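Local atomic coordinates of UDP-glucose 4-epimerase (Brucella ovis, PDB entry 4WOK), a protein that probably interconverts UDP-glucose and UDP-galactose by inverting the configuration at C4 of the sugar, using a bound NAD as redox cofactor. Residues D318-T321 / I322-A326. The protein carries 2 engineered substitutions. Numbering follows the deposited sequence. Where two conformers were deposited one is given.
Sequences DLDT and IIRTA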
ATOM      1  N   ASP A 318       6.712 -14.508  -1.596  1.00 38.65           N
ATOM      2  CA  ASP A 318       6.217 -15.809  -2.027  1.00 42.95           C
ATOM      3  C   ASP A 318       4.891 -16.075  -1.304  1.00 42.45           C
ATOM      4  O   ASP A 318       4.716 -15.666  -0.155  1.00 40.49           O
ATOM      5  CB  ASP A 318       7.245 -16.905  -1.738  1.00 51.87           C
ATOM      6  CG  ASP A 318       7.741 -16.864  -0.309  1.00 60.18           C
ATOM      7  OD1 ASP A 318       8.531 -15.952   0.030  1.00 63.42           O
ATOM      8  OD2 ASP A 318       7.332 -17.745   0.475  1.00 63.06           O
ATOM      9  N   LEU A 319       3.951 -16.730  -1.977  1.00 42.63           N
ATOM     10  CA  LEU A 319       2.615 -16.936  -1.411  1.00 39.45           C
ATOM     11  C   LEU A 319       2.668 -17.553  -0.016  1.00 40.42           C
ATOM     12  O   LEU A 319       1.966 -17.120   0.896  1.00 38.36           O
ATOM     13  CB  LEU A 319       1.776 -17.818  -2.336  1.00 39.49           C
ATOM     14  CG  LEU A 319       0.347 -18.069  -1.850  1.00 47.71           C
ATOM     15  CD1 LEU A 319      -0.401 -16.756  -1.639  1.00 40.16           C
ATOM     16  CD2 LEU A 319      -0.391 -18.960  -2.831  1.00 51.53           C
ATOM     17  N   ASP A 320       3.527 -18.554   0.142  1.00 41.90           N
ATOM     18  CA  ASP A 320       3.605 -19.257   1.414  0.57 44.19           C
ATOM     19  C   ASP A 320       3.994 -18.319   2.565  1.00 42.70           C
ATOM     20  O   ASP A 320       3.399 -18.402   3.640  1.00 41.23           O
ATOM     21  CB  ASP A 320       4.569 -20.442   1.312  0.57 46.59           C
ATOM     22  CG  ASP A 320       3.873 -21.723   0.854  0.57 49.01           C
ATOM     23  OD1 ASP A 320       2.864 -21.630   0.117  0.57 54.21           O
ATOM     24  OD2 ASP A 320       4.328 -22.822   1.234  0.57 42.08           O
ATOM     25  N   THR A 321       4.935 -17.406   2.343  1.00 38.32           N
ATOM     26  CA  THR A 321       5.300 -16.445   3.387  1.00 37.53           C
ATOM     27  C   THR A 321       4.162 -15.463   3.670  1.00 36.58           C
ATOM     28  O   THR A 321       3.866 -15.147   4.825  1.00 37.71           O
ATOM     29  CB  THR A 321       6.563 -15.656   3.005  1.00 37.62           C
ATOM     30  OG1 THR A 321       7.658 -16.572   2.877  1.00 44.36           O
ATOM     31  CG2 THR A 321       6.898 -14.627   4.071  1.00 36.83           C
ATOM     32  N   ILE A 322       3.520 -14.993   2.611  1.00 36.88           N
ATOM     33  CA  ILE A 322       2.371 -14.100   2.765  1.00 37.81           C
ATOM     34  C   ILE A 322       1.307 -14.781   3.618  1.00 38.99           C
ATOM     35  O   ILE A 322       0.829 -14.212   4.599  1.00 34.79           O
ATOM     36  CB  ILE A 322       1.787 -13.705   1.401  1.00 35.76           C
ATOM     37  CG1 ILE A 322       2.739 -12.743   0.689  1.00 35.72           C
ATOM     38  CG2 ILE A 322       0.393 -13.128   1.554  1.00 35.08           C
ATOM     39  CD1 ILE A 322       2.366 -12.457  -0.750  1.00 36.95           C
ATOM     40  N   ILE A 323       0.972 -16.023   3.273  1.00 37.09           N
ATOM     41  CA  ILE A 323      -0.095 -16.711   3.992  1.00 37.45           C
ATOM     42  C   ILE A 323       0.296 -17.012   5.427  1.00 35.97           C
ATOM     43  O   ILE A 323      -0.457 -16.740   6.357  1.00 35.39           O
ATOM     44  CB  ILE A 323      -0.485 -18.029   3.315  1.00 39.24           C
ATOM     45  CG1 ILE A 323      -1.089 -17.753   1.936  1.00 43.42           C
ATOM     46  CG2 ILE A 323      -1.465 -18.779   4.198  1.00 39.83           C
ATOM     47  CD1 ILE A 323      -2.213 -16.748   1.954  1.00 41.70           C
ATOM     48  N   ARG A 324       1.484 -17.582   5.595  1.00 36.49           N
ATOM     49  CA  ARG A 324       1.977 -17.976   6.905  1.00 36.43           C
ATOM     50  C   ARG A 324       2.051 -16.801   7.896  1.00 45.53           C
ATOM     51  O   ARG A 324       1.732 -16.949   9.079  1.00 35.20           O
ATOM     52  CB  ARG A 324       3.354 -18.618   6.749  1.00 58.35           C
ATOM     53  CG  ARG A 324       3.717 -19.604   7.828  1.00 62.13           C
ATOM     54  CD  ARG A 324       5.105 -20.179   7.587  1.00 63.25           C
ATOM     55  NE  ARG A 324       5.186 -20.905   6.322  1.00 68.13           N
ATOM     56  CZ  ARG A 324       4.989 -22.215   6.202  1.00 72.07           C
ATOM     57  NH1 ARG A 324       4.697 -22.949   7.271  1.00 73.43           N
ATOM     58  NH2 ARG A 324       5.087 -22.794   5.014  1.00 75.23           N
ATOM     59  N   THR A 325       2.463 -15.631   7.427  1.00 35.10           N
ATOM     60  CA  THR A 325       2.636 -14.517   8.357  1.00 34.31           C
ATOM     61  C   THR A 325       1.320 -13.807   8.654  1.00 34.27           C
ATOM     62  O   THR A 325       1.155 -13.241   9.728  1.00 32.96           O
ATOM     63  CB  THR A 325       3.683 -13.494   7.844  1.00 34.20           C
ATOM     64  OG1 THR A 325       3.305 -12.996   6.556  1.00 34.19           O
ATOM     65  CG2 THR A 325       5.028 -14.170   7.730  1.00 34.95           C
ATOM     66  N   ALA A 326       0.372 -13.856   7.724  1.00 33.61           N
ATOM     67  CA  ALA A 326      -0.918 -13.203   7.948  1.00 32.96           C
ATOM     68  C   ALA A 326      -1.865 -14.054   8.796  1.00 33.01           C
ATOM     69  O   ALA A 326      -2.587 -13.537   9.646  1.00 33.03           O
ATOM     70  CB  ALA A 326      -1.573 -12.862   6.620  1.00 33.02           C
TER
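T321 O is gripped by two donors of T325, the residue one turn on: the backbone N at 3.0 Å and the side-chain OG1 at 2.8 Å, which reach it from opposite faces of the carbonyl plane. Both threonines belong to helix 319-326, the last helix of the chain, whose N-cap is D318. With chi1 at 57°, T325 OG1 sits between its own backbone N and carbonyl carbon and folds back over the preceding turn. H235 NE2 and A184 N also hydrogen-bond to this hydroxyl, linking the buried T325 to H235 at the end of strand 230-235 and to the backbone at A184.

At the other end, D318 OD2 accepts T321 N at 3.1 Å, a capping bond met from well above the carboxylate plane, and T321 OG1 at 2.7 Å on its syn side. Both donors come from the same face, so the cap holds the threonine side chain as well as the first turn. D318 O starts the regular i to i+4 ladder by accepting I322 N.

On the flank turned to helix 269-280, L319 and I323, one turn apart, run alongside each other in the same direction, and L319 CD1 rests 3.8 Å from I323 CG1; both touch S275. I323 also touches I201 and M205 of helix 200-209. On a more exposed flank, the R324 chain bends at chi3 (-61°) back toward D320. In one of the two deposited conformers of D320, its OD2 lies near the guanidinium edge, 3.9 Å from R324 NH2, a long and therefore doubtful salt bridge.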